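Side-chain contacts in cytochrome C3, A dimeric class III c-type cytochrome (Desulfovibrio gigas, PDB 1GYO), which probably carries electrons, using four covalently attached, bis-histidine-ligated c-type hemes in each subunit of its dimer: residues Glu75-Cys80 and His84-Ala89; Thr10-Glu15 and Lys51-His56; His56-Arg59 and Ser63-Arg66. All coordinates share one frame; numbering follows the deposited sequence.

How the contacts relate
From the N terminus, contact 2 closes first: the loop after strand 6-9 meets residues 51-56, and the intervening chain holds strand 24-27 and helix 36-39. Contact 3 starts where contact 2 ends, on His-56, and closes a short bend before helix 68-72. Contact 1 follows that helix in series, joining the loop before helix 80-89 to the helix itself. None crosses or encloses another. Contacts 2 and 3 share one heme and also touch through Arg-59, which packs on Ala-11, Pro-12 and Glu-15. Contact 1 holds a different heme; its centre lies about 22 Å from that of contact 2, on the opposite side of the chain's centre.

Contact 1. Residues Glu75-Cys80 and His84-Ala89; sequences ESEISC and HKAMKA. With HEC (heme c), chain E.
Cys-80 and His-84 are the first and last residues of a CXXCH heme-binding motif at the start of helix 80-89, and both are bonded to the same heme c. The thioether joins Cys-80 SG to the heme carbon CAB at 1.8 Å. His-84 NE2 ligates the iron at 2.0 Å; His-31 supplies the other axial nitrogen and Cys-83 the second thioether.

Among the hydrogen bonds, His-84 N donates to Cys-80 O at 3.2 Å with an N-H...O angle of 167°, the nearly straight i to i+4 bond of the helix. The same carbonyl oxygen sits over one face of the His-84 imidazole, toward the rim and 3.2 Å above the ring plane. ND1 is close to it, but the angle is too poor for a bond; this nitrogen donates instead to Pro-96 O. Held by iron at NE2 and by the Pro-96 carbonyl at ND1, the ring has its rotation about CB-CG fixed. Ahead of the helix, Ser-76 to Ser-79 form a type I turn. Within it Ser-76 OG accepts from Ile-78 N at 3.1 Å, an ST turn, and Ser-79 at the N-cap receives Gly-82 N on its hydroxyl.

Van der Waals packing joins the turn to the second helical winding. The Glu-77 chain leaves with CG beside its own backbone N (chi1 -63°), runs on extended, and lays its carboxylate against the methyl of Ala-86, with CD 3.6 Å from CB. The contact is plain packing of a carboxylate on a methyl, and Glu-77 is an exposed residue. On another side of the helix Met-87 lays SD against the heme methyl CMD, and the bend at chi3 (74°) brings CE to the same methyl, CE 3.6 Å from CMD.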
loop_
_atom_site.group_PDB
_atom_site.type_symbol
_atom_site.label_atom_id
_atom_site.label_comp_id
_atom_site.label_asym_id
_atom_site.label_seq_id
_atom_site.Cartn_x
_atom_site.Cartn_y
_atom_site.Cartn_z
ATOM N N GLU A 75 15.346 -0.761 18.650
ATOM C CA GLU A 75 16.394 -1.053 17.668
ATOM C C GLU A 75 15.809 -1.600 16.373
ATOM O O GLU A 75 16.369 -1.522 15.307
ATOM C CB GLU A 75 17.397 -2.103 18.162
ATOM C CG GLU A 75 17.488 -3.340 17.305
ATOM C CD GLU A 75 18.264 -3.764 16.107
ATOM O OE1 GLU A 75 18.194 -3.122 15.015
ATOM O OE2 GLU A 75 18.982 -4.807 16.106
ATOM N N SER A 76 14.629 -2.234 16.491
ATOM C CA SER A 76 13.968 -2.737 15.317
ATOM C C SER A 76 13.766 -1.681 14.245
ATOM O O SER A 76 13.278 -0.590 14.547
ATOM C CB SER A 76 12.581 -3.267 15.717
ATOM O OG SER A 76 11.833 -3.588 14.549
ATOM N N GLU A 77 14.046 -2.024 13.016
ATOM C CA GLU A 77 13.823 -1.107 11.905
ATOM C C GLU A 77 12.366 -0.961 11.517
ATOM O O GLU A 77 12.083 -0.187 10.596
ATOM C CB GLU A 77 14.674 -1.550 10.688
ATOM C CG GLU A 77 16.160 -1.466 11.006
ATOM C CD GLU A 77 17.045 -1.833 9.838
ATOM O OE1 GLU A 77 16.594 -1.620 8.695
ATOM O OE2 GLU A 77 18.201 -2.297 10.073
ATOM N N ILE A 78 11.450 -1.634 12.198
ATOM C CA ILE A 78 10.013 -1.340 12.065
ATOM C C ILE A 78 9.648 -0.071 12.801
ATOM O O ILE A 78 8.646 0.588 12.496
ATOM C CB ILE A 78 9.170 -2.526 12.555
ATOM C CG1 ILE A 78 9.559 -3.825 11.817
ATOM C CG2 ILE A 78 7.697 -2.266 12.426
ATOM C CD1 ILE A 78 8.949 -5.085 12.437
ATOM N N SER A 79 10.432 0.287 13.843
ATOM C CA SER A 79 10.080 1.442 14.648
ATOM C C SER A 79 10.582 2.746 13.975
ATOM O O SER A 79 11.538 2.753 13.214
ATOM C CB SER A 79 10.644 1.381 16.075
ATOM O OG SER A 79 12.037 1.746 16.104
ATOM N N CYS A 80 9.916 3.827 14.328
ATOM C CA CYS A 80 10.256 5.152 13.820
ATOM C C CYS A 80 11.731 5.438 14.037
ATOM O O CYS A 80 12.491 5.745 13.098
ATOM C CB CYS A 80 9.444 6.245 14.486
ATOM S SG CYS A 80 7.698 5.987 14.721
ATOM N N HIS A 84 15.098 5.172 11.305
ATOM C CA HIS A 84 15.903 6.365 11.023
ATOM C C HIS A 84 17.356 6.153 11.457
ATOM O O HIS A 84 18.265 6.525 10.728
ATOM C CB HIS A 84 15.294 7.565 11.712
ATOM C CG HIS A 84 13.918 7.962 11.254
ATOM N ND1 HIS A 84 13.177 8.862 11.984
ATOM C CD2 HIS A 84 13.140 7.616 10.200
ATOM C CE1 HIS A 84 11.997 9.039 11.389
ATOM N NE2 HIS A 84 11.926 8.314 10.307
ATOM N N LYS A 85 17.585 5.545 12.637
ATOM C CA LYS A 85 18.975 5.332 13.046
ATOM C C LYS A 85 19.695 4.399 12.088
ATOM O O LYS A 85 20.885 4.600 11.754
ATOM C CB LYS A 85 19.023 4.802 14.469
ATOM C CG LYS A 85 18.763 5.793 15.545
ATOM C CD LYS A 85 18.806 5.312 17.012
ATOM C CE LYS A 85 20.173 4.753 17.345
ATOM N NZ LYS A 85 20.223 4.508 18.835
ATOM N N ALA A 86 19.042 3.334 11.625
ATOM C CA ALA A 86 19.696 2.393 10.730
ATOM C C ALA A 86 20.035 3.044 9.401
ATOM O O ALA A 86 21.097 2.796 8.830
ATOM C CB ALA A 86 18.802 1.187 10.490
ATOM N N MET A 87 19.131 3.875 8.898
ATOM C CA MET A 87 19.374 4.560 7.623
ATOM C C MET A 87 20.494 5.562 7.780
ATOM O O MET A 87 21.362 5.680 6.918
ATOM C CB MET A 87 18.081 5.235 7.136
ATOM C CG MET A 87 17.024 4.207 6.737
ATOM S SD MET A 87 15.586 4.921 5.928
ATOM C CE MET A 87 16.289 5.311 4.294
ATOM N N LYS A 88 20.492 6.311 8.869
ATOM C CA LYS A 88 21.582 7.248 9.105
ATOM C C LYS A 88 22.931 6.555 9.171
ATOM O O LYS A 88 23.942 7.103 8.662
ATOM C CB LYS A 88 21.331 8.005 10.414
ATOM C CG LYS A 88 22.467 9.025 10.646
ATOM C CD LYS A 88 21.976 10.111 11.567
ATOM C CE LYS A 88 22.879 11.341 11.476
ATOM N NZ LYS A 88 24.310 10.960 11.678
ATOM N N ALA A 89 22.995 5.379 9.763
ATOM C CA ALA A 89 24.244 4.619 9.856
ATOM C C ALA A 89 24.734 4.220 8.470
ATOM O O ALA A 89 25.912 4.031 8.236
ATOM C CB ALA A 89 24.041 3.391 10.740
HETATM FE FE HEC E . 10.331 8.307 9.082
HETATM C CHA HEC E . 11.390 10.949 7.249
HETATM C CHB HEC E . 8.801 10.446 11.255
HETATM C CHC HEC E . 8.942 5.718 10.661
HETATM C CHD HEC E . 11.958 6.198 7.022
HETATM N NA HEC E . 10.210 10.304 9.276
HETATM C C1A HEC E . 10.711 11.260 8.411
HETATM C C2A HEC E . 10.447 12.589 8.909
HETATM C C3A HEC E . 9.762 12.445 10.071
HETATM C C4A HEC E . 9.568 11.035 10.267
HETATM C CMA HEC E . 9.251 13.528 10.988
HETATM C CAA HEC E . 10.835 13.859 8.209
HETATM C CBA HEC E . 9.763 14.329 7.232
HETATM C CGA HEC E . 8.548 14.942 7.897
HETATM O O1A HEC E . 8.663 16.051 8.432
HETATM O O2A HEC E . 7.483 14.293 7.889
HETATM N NB HEC E . 9.078 8.122 10.623
HETATM C C1B HEC E . 8.525 9.108 11.420
HETATM C C2B HEC E . 7.662 8.536 12.424
HETATM C C3B HEC E . 7.681 7.193 12.243
HETATM C C4B HEC E . 8.576 6.935 11.137
HETATM C CMB HEC E . 6.882 9.330 13.434
HETATM C CAB HEC E . 6.989 6.112 13.031
HETATM C CBB HEC E . 5.492 6.232 13.152
HETATM N NC HEC E . 10.465 6.348 8.906
HETATM C C1C HEC E . 9.848 5.393 9.695
HETATM C C2C HEC E . 10.310 4.064 9.377
HETATM C C3C HEC E . 11.188 4.196 8.357
HETATM C C4C HEC E . 11.255 5.615 8.041
HETATM C CMC HEC E . 9.882 2.829 10.131
HETATM C CAC HEC E . 12.041 3.166 7.683
HETATM C CBC HEC E . 11.516 1.768 7.540
HETATM N ND HEC E . 11.489 8.533 7.488
HETATM C C1D HEC E . 12.025 7.540 6.697
HETATM C C2D HEC E . 12.631 8.080 5.507
HETATM C C3D HEC E . 12.493 9.424 5.583
HETATM C C4D HEC E . 11.774 9.713 6.796
HETATM C CMD HEC E . 13.275 7.252 4.421
HETATM C CAD HEC E . 13.009 10.469 4.626
HETATM C CBD HEC E . 11.980 10.867 3.594
HETATM C CGD HEC E . 12.593 11.784 2.527
HETATM O O1D HEC E . 12.694 12.983 2.793
HETATM O O2D HEC E . 13.008 11.261 1.484
#

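Contact 2. Residues Thr10-Glu15 and Lys51-His56; sequences TAPEGE and KCADCH. With HEC (heme c), chain D.
The heme site built on Cys-52, Cys-55 and His-56 is packed from behind by the loop after strand 6-9, where Pro-12 meets Ala-53. The touch is apolar and small: the CG corner of the proline ring comes 3.9 Å from the methyl CB of Ala-53, with Pro-12 CB and CA close by. Pro-12 CG also approaches the carbonyl oxygen of His-56 at 4.3 Å. Arg-59 and Phe-68 pack on the same proline, which is buried. Beyond it the loop reverses through a type II turn from Pro-12 to Glu-15, closed by Glu-15 N to Pro-12 O at 2.9 Å; Gly-14 sits there with a positive phi of 92°, as this turn requires.

Ala-53 is the first of the two variable residues of a CXXCH motif; its methyl points toward the loop, while the two cysteines are bonded to the heme. Cys-52 SG is bonded to CAB, and Cys-55 SG to CAC, each at 1.8 Å. His-56 NE2 takes the iron at 2.0 Å, with His-41 as the other axial ligand. The oxygen of Cys-52 is gripped twice, by Cys-55 N at 3.0 Å and by His-56 N at 2.9 Å, and it also lies in plane at the edge of the His-56 imidazole. ND1 of that ring is held by Gly-67 O. Residues 51-56 reach a second heme too: Cys-52 N is hydrogen-bonded to its O1D, and Lys-51 NZ makes a weak bond to its O1A.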
loop_
_atom_site.group_PDB
_atom_site.type_symbol
_atom_site.label_atom_id
_atom_site.label_comp_id
_atom_site.label_asym_id
_atom_site.label_seq_id
_atom_site.Cartn_x
_atom_site.Cartn_y
_atom_site.Cartn_z
ATOM N N THR A 10 -1.109 9.205 18.944
ATOM C CA THR A 10 -1.119 9.546 20.387
ATOM C C THR A 10 -1.261 8.274 21.224
ATOM O O THR A 10 -1.045 7.172 20.706
ATOM C CB THR A 10 -2.121 10.641 20.661
ATOM O OG1 THR A 10 -1.997 11.142 22.025
ATOM C CG2 THR A 10 -3.510 10.078 20.442
ATOM N N ALA A 11 -1.588 8.425 22.476
ATOM C CA ALA A 11 -1.748 7.304 23.372
ATOM C C ALA A 11 -2.876 6.409 22.880
ATOM O O ALA A 11 -3.760 6.821 22.118
ATOM C CB ALA A 11 -2.017 7.801 24.793
ATOM N N PRO A 12 -2.896 5.139 23.329
ATOM C CA PRO A 12 -3.988 4.239 22.925
ATOM C C PRO A 12 -5.349 4.822 23.258
ATOM O O PRO A 12 -5.519 5.503 24.273
ATOM C CB PRO A 12 -3.692 3.001 23.790
ATOM C CG PRO A 12 -2.203 3.032 23.986
ATOM C CD PRO A 12 -1.909 4.478 24.208
ATOM N N GLU A 13 -6.315 4.492 22.413
ATOM C CA GLU A 13 -7.672 4.999 22.508
ATOM C C GLU A 13 -8.215 4.913 23.920
ATOM O O GLU A 13 -8.098 3.819 24.475
ATOM C CB GLU A 13 -8.606 4.177 21.605
ATOM C CG GLU A 13 -10.037 4.686 21.544
ATOM C CD GLU A 13 -10.162 5.790 20.525
ATOM O OE1 GLU A 13 -11.033 6.671 20.656
ATOM O OE2 GLU A 13 -9.346 5.768 19.570
ATOM N N GLY A 14 -8.718 6.009 24.470
ATOM C CA GLY A 14 -9.321 5.960 25.772
ATOM C C GLY A 14 -8.341 6.257 26.884
ATOM O O GLY A 14 -8.812 6.444 28.019
ATOM N N GLU A 15 -7.047 6.286 26.574
ATOM C CA GLU A 15 -6.041 6.516 27.606
ATOM C C GLU A 15 -5.529 7.953 27.539
ATOM O O GLU A 15 -5.608 8.671 26.558
ATOM C CB GLU A 15 -4.849 5.549 27.497
ATOM C CG GLU A 15 -5.376 4.091 27.535
ATOM C CD GLU A 15 -5.829 3.668 28.920
ATOM O OE1 GLU A 15 -6.663 2.740 29.067
ATOM O OE2 GLU A 15 -5.336 4.276 29.889
ATOM N N LYS A 51 -4.521 0.509 13.532
ATOM C CA LYS A 51 -3.702 1.377 14.371
ATOM C C LYS A 51 -2.778 0.521 15.225
ATOM O O LYS A 51 -3.152 -0.528 15.716
ATOM C CB LYS A 51 -4.587 2.217 15.286
ATOM C CG LYS A 51 -5.390 3.241 14.463
ATOM C CD LYS A 51 -6.042 4.243 15.405
ATOM C CE LYS A 51 -6.784 5.342 14.677
ATOM N NZ LYS A 51 -6.031 6.599 14.406
ATOM N N CYS A 52 -1.552 1.020 15.380
ATOM C CA CYS A 52 -0.541 0.240 16.037
ATOM C C CYS A 52 -0.980 -0.128 17.454
ATOM O O CYS A 52 -0.760 -1.267 17.898
ATOM C CB CYS A 52 0.797 0.972 16.041
ATOM S SG CYS A 52 1.282 1.701 14.476
ATOM N N ALA A 53 -1.566 0.808 18.177
ATOM C CA ALA A 53 -1.984 0.596 19.529
ATOM C C ALA A 53 -3.204 -0.302 19.657
ATOM O O ALA A 53 -3.565 -0.642 20.784
ATOM C CB ALA A 53 -2.286 1.899 20.251
ATOM N N ASP A 54 -3.757 -0.818 18.551
ATOM C CA ASP A 54 -4.707 -1.913 18.692
ATOM C C ASP A 54 -4.018 -3.091 19.362
ATOM O O ASP A 54 -4.672 -3.909 20.029
ATOM C CB ASP A 54 -5.249 -2.368 17.353
ATOM C CG ASP A 54 -6.235 -1.475 16.694
ATOM O OD1 ASP A 54 -6.587 -0.371 17.224
ATOM O OD2 ASP A 54 -6.664 -1.934 15.587
ATOM N N CYS A 55 -2.704 -3.190 19.157
ATOM C CA CYS A 55 -1.884 -4.272 19.679
ATOM C C CYS A 55 -0.819 -3.789 20.640
ATOM O O CYS A 55 -0.608 -4.376 21.710
ATOM C CB CYS A 55 -1.173 -5.059 18.574
ATOM S SG CYS A 55 -2.398 -5.749 17.420
ATOM N N HIS A 56 -0.180 -2.694 20.296
ATOM C CA HIS A 56 0.884 -2.070 21.121
ATOM C C HIS A 56 0.259 -1.173 22.165
ATOM O O HIS A 56 0.286 0.055 22.079
ATOM C CB HIS A 56 1.823 -1.302 20.191
ATOM C CG HIS A 56 2.647 -2.188 19.316
ATOM N ND1 HIS A 56 3.834 -2.735 19.742
ATOM C CD2 HIS A 56 2.470 -2.652 18.065
ATOM C CE1 HIS A 56 4.360 -3.482 18.773
ATOM N NE2 HIS A 56 3.531 -3.462 17.722
HETATM FE FE HEC D . 3.877 -4.308 15.954
HETATM C CHA HEC D . 6.527 -6.052 17.114
HETATM C CHB HEC D . 5.855 -1.621 15.461
HETATM C CHC HEC D . 1.298 -2.659 14.480
HETATM C CHD HEC D . 1.799 -6.800 16.807
HETATM N NA HEC D . 5.801 -3.919 16.220
HETATM C C1A HEC D . 6.776 -4.765 16.698
HETATM C C2A HEC D . 8.056 -4.105 16.733
HETATM C C3A HEC D . 7.866 -2.839 16.298
HETATM C C4A HEC D . 6.468 -2.732 15.953
HETATM C CMA HEC D . 8.862 -1.719 16.201
HETATM C CAA HEC D . 9.351 -4.726 17.216
HETATM C CBA HEC D . 9.596 -4.332 18.670
HETATM C CGA HEC D . 10.865 -4.905 19.244
HETATM O O1A HEC D . 11.562 -4.180 19.989
HETATM O O2A HEC D . 11.135 -6.107 19.025
HETATM N NB HEC D . 3.630 -2.502 15.103
HETATM C C1B HEC D . 4.556 -1.492 15.016
HETATM C C2B HEC D . 4.008 -0.318 14.375
HETATM C C3B HEC D . 2.714 -0.614 14.082
HETATM C C4B HEC D . 2.486 -1.972 14.526
HETATM C CMB HEC D . 4.763 0.953 14.146
HETATM C CAB HEC D . 1.680 0.258 13.439
HETATM C CBB HEC D . 2.130 0.811 12.071
HETATM N NC HEC D . 1.938 -4.666 15.681
HETATM C C1C HEC D . 1.003 -3.874 15.044
HETATM C C2C HEC D . -0.310 -4.481 15.084
HETATM C C3C HEC D . -0.187 -5.622 15.808
HETATM C C4C HEC D . 1.214 -5.757 16.142
HETATM C CMC HEC D . -1.551 -3.869 14.478
HETATM C CAC HEC D . -1.265 -6.575 16.231
HETATM C CBC HEC D . -2.114 -7.154 15.109
HETATM N ND HEC D . 4.118 -6.058 16.836
HETATM C C1D HEC D . 3.137 -6.996 17.084
HETATM C C2D HEC D . 3.713 -8.200 17.643
HETATM C C3D HEC D . 5.058 -7.986 17.720
HETATM C C4D HEC D . 5.298 -6.664 17.218
HETATM C CMD HEC D . 2.918 -9.417 18.016
HETATM C CAD HEC D . 6.131 -8.938 18.166
HETATM C CBD HEC D . 6.821 -9.629 17.013
HETATM C CGD HEC D . 5.877 -10.547 16.232
HETATM O O1D HEC D . 5.670 -10.278 15.050
HETATM O O2D HEC D . 5.371 -11.498 16.849
#

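Contact 3. Residues His56-Arg59 and Ser63-Arg66; sequences HIDR and SYER. With HEC (heme c), chain D.
His-56 and Arg-66 meet through the backbone: CA of His-56 points its hydrogen at the carbonyl oxygen of Arg-66, a C-H...O contact of 3.3 Å that is almost straight, 174° at the hydrogen. The same Arg-66 oxygen accepts from a water at 2.8 Å, and that water in turn accepts from Asp-58 N at 2.9 Å, bridging the two sides of the bend. Glu-65 O lies in plane at the edge of the His-56 imidazole, 3.5 Å from CE1; it is buried here without a hydrogen-bond partner.

The Arg-66 side chain can be followed outward. Its CB lies over one face of the Tyr-64 ring, offset toward the rim and 3.6 Å above the plane. CG then reaches the heme carbons CAD and C3D. With the torsions about CB-CG and CG-CD both near 180°, the chain stays extended to NE and carries CD past the heme methyl CMD. NE is 3.7 Å from that methyl, and CZ follows close to it, the methyl lying over a face of the guanidinium, toward its rim. Before Arg-66, Glu-65 rests CB and CG against the carboxylate of one heme propionate, CG 3.5 Å from O2A.

Asp-58 CB sits at the edge of the Tyr-64 ring, 4.1 Å from CD2, with carboxylate and ring planes 68° apart. The carboxylate's OD1 accepts from Asp-60 N.

The bend thus flanks an axial histidine and one rim of its heme, in a bis-histidine site of the class III cytochrome c family.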
loop_
_atom_site.group_PDB
_atom_site.type_symbol
_atom_site.label_atom_id
_atom_site.label_comp_id
_atom_site.label_asym_id
_atom_site.label_seq_id
_atom_site.Cartn_x
_atom_site.Cartn_y
_atom_site.Cartn_z
ATOM N N HIS A 56 -0.180 -2.694 20.296
ATOM C CA HIS A 56 0.884 -2.070 21.121
ATOM C C HIS A 56 0.259 -1.173 22.165
ATOM O O HIS A 56 0.286 0.055 22.079
ATOM C CB HIS A 56 1.823 -1.302 20.191
ATOM C CG HIS A 56 2.647 -2.188 19.316
ATOM N ND1 HIS A 56 3.834 -2.735 19.742
ATOM C CD2 HIS A 56 2.470 -2.652 18.065
ATOM C CE1 HIS A 56 4.360 -3.482 18.773
ATOM N NE2 HIS A 56 3.531 -3.462 17.722
ATOM N N ILE A 57 -0.320 -1.808 23.182
ATOM C CA ILE A 57 -1.125 -1.147 24.161
ATOM C C ILE A 57 -0.434 -0.907 25.502
ATOM O O ILE A 57 -0.728 0.090 26.138
ATOM C CB ILE A 57 -2.425 -1.930 24.423
ATOM C CG1 ILE A 57 -3.199 -2.281 23.199
ATOM C CG2 ILE A 57 -3.340 -1.134 25.387
ATOM C CD1 ILE A 57 -4.651 -2.586 23.580
ATOM N N ASP A 58 0.416 -1.820 25.927
ATOM C CA ASP A 58 0.952 -1.758 27.276
ATOM C C ASP A 58 1.854 -0.539 27.457
ATOM O O ASP A 58 2.756 -0.322 26.641
ATOM C CB ASP A 58 1.807 -2.993 27.570
ATOM C CG ASP A 58 2.482 -2.823 28.914
ATOM O OD1 ASP A 58 1.809 -2.581 29.922
ATOM O OD2 ASP A 58 3.717 -2.822 29.012
ATOM N N ARG A 59 1.674 0.206 28.508
ATOM C CA ARG A 59 2.500 1.357 28.863
ATOM C C ARG A 59 3.111 1.167 30.231
ATOM O O ARG A 59 3.664 2.125 30.787
ATOM C CB ARG A 59 1.651 2.634 28.781
ATOM C CG ARG A 59 1.250 2.928 27.332
ATOM C CD ARG A 59 0.113 3.920 27.308
ATOM N NE ARG A 59 0.572 5.299 27.449
ATOM C CZ ARG A 59 -0.192 6.328 27.737
ATOM N NH1 ARG A 59 -1.492 6.189 28.033
ATOM N NH2 ARG A 59 0.313 7.549 27.770
ATOM N N SER A 63 9.985 -1.519 27.648
ATOM C CA SER A 63 10.828 -2.629 27.285
ATOM C C SER A 63 10.056 -3.711 26.501
ATOM O O SER A 63 10.632 -4.362 25.629
ATOM C CB SER A 63 11.449 -3.280 28.533
ATOM O OG SER A 63 12.295 -2.248 29.127
ATOM N N TYR A 64 8.806 -3.950 26.844
ATOM C CA TYR A 64 8.057 -5.057 26.225
ATOM C C TYR A 64 7.931 -4.830 24.734
ATOM O O TYR A 64 7.443 -3.784 24.287
ATOM C CB TYR A 64 6.692 -5.089 26.840
ATOM C CG TYR A 64 5.763 -6.205 26.480
ATOM C CD1 TYR A 64 6.200 -7.481 26.247
ATOM C CD2 TYR A 64 4.380 -5.947 26.383
ATOM C CE1 TYR A 64 5.326 -8.523 25.911
ATOM C CE2 TYR A 64 3.504 -6.967 26.079
ATOM C CZ TYR A 64 3.975 -8.246 25.845
ATOM O OH TYR A 64 3.094 -9.256 25.532
ATOM N N GLU A 65 8.385 -5.813 23.941
ATOM C CA GLU A 65 8.398 -5.636 22.459
ATOM C C GLU A 65 7.009 -5.473 21.864
ATOM O O GLU A 65 6.854 -4.887 20.786
ATOM C CB GLU A 65 9.107 -6.826 21.828
ATOM C CG GLU A 65 10.545 -6.921 22.329
ATOM C CD GLU A 65 10.749 -7.810 23.567
ATOM O OE1 GLU A 65 9.798 -8.113 24.393
ATOM O OE2 GLU A 65 11.969 -8.144 23.610
ATOM N N ARG A 66 5.997 -5.976 22.547
ATOM C CA ARG A 66 4.614 -5.865 22.067
ATOM C C ARG A 66 3.905 -4.653 22.655
ATOM O O ARG A 66 2.719 -4.454 22.398
ATOM C CB ARG A 66 3.838 -7.143 22.405
ATOM C CG ARG A 66 4.299 -8.352 21.631
ATOM C CD ARG A 66 3.472 -9.567 21.923
ATOM N NE ARG A 66 4.000 -10.745 21.284
ATOM C CZ ARG A 66 3.278 -11.845 21.108
ATOM N NH1 ARG A 66 3.805 -12.915 20.508
ATOM N NH2 ARG A 66 2.039 -11.785 21.545
HETATM FE FE HEC D . 3.877 -4.308 15.954
HETATM C CHA HEC D . 6.527 -6.052 17.114
HETATM C CHB HEC D . 5.855 -1.621 15.461
HETATM C CHC HEC D . 1.298 -2.659 14.480
HETATM C CHD HEC D . 1.799 -6.800 16.807
HETATM N NA HEC D . 5.801 -3.919 16.220
HETATM C C1A HEC D . 6.776 -4.765 16.698
HETATM C C2A HEC D . 8.056 -4.105 16.733
HETATM C C3A HEC D . 7.866 -2.839 16.298
HETATM C C4A HEC D . 6.468 -2.732 15.953
HETATM C CMA HEC D . 8.862 -1.719 16.201
HETATM C CAA HEC D . 9.351 -4.726 17.216
HETATM C CBA HEC D . 9.596 -4.332 18.670
HETATM C CGA HEC D . 10.865 -4.905 19.244
HETATM O O1A HEC D . 11.562 -4.180 19.989
HETATM O O2A HEC D . 11.135 -6.107 19.025
HETATM N NB HEC D . 3.630 -2.502 15.103
HETATM C C1B HEC D . 4.556 -1.492 15.016
HETATM C C2B HEC D . 4.008 -0.318 14.375
HETATM C C3B HEC D . 2.714 -0.614 14.082
HETATM C C4B HEC D . 2.486 -1.972 14.526
HETATM C CMB HEC D . 4.763 0.953 14.146
HETATM C CAB HEC D . 1.680 0.258 13.439
HETATM C CBB HEC D . 2.130 0.811 12.071
HETATM N NC HEC D . 1.938 -4.666 15.681
HETATM C C1C HEC D . 1.003 -3.874 15.044
HETATM C C2C HEC D . -0.310 -4.481 15.084
HETATM C C3C HEC D . -0.187 -5.622 15.808
HETATM C C4C HEC D . 1.214 -5.757 16.142
HETATM C CMC HEC D . -1.551 -3.869 14.478
HETATM C CAC HEC D . -1.265 -6.575 16.231
HETATM C CBC HEC D . -2.114 -7.154 15.109
HETATM N ND HEC D . 4.118 -6.058 16.836
HETATM C C1D HEC D . 3.137 -6.996 17.084
HETATM C C2D HEC D . 3.713 -8.200 17.643
HETATM C C3D HEC D . 5.058 -7.986 17.720
HETATM C C4D HEC D . 5.298 -6.664 17.218
HETATM C CMD HEC D . 2.918 -9.417 18.016
HETATM C CAD HEC D . 6.131 -8.938 18.166
HETATM C CBD HEC D . 6.821 -9.629 17.013
HETATM C CGD HEC D . 5.877 -10.547 16.232
HETATM O O1D HEC D . 5.670 -10.278 15.050
HETATM O O2D HEC D . 5.371 -11.498 16.849
HETATM O O HOH W 1 0.923 -4.339 24.590
#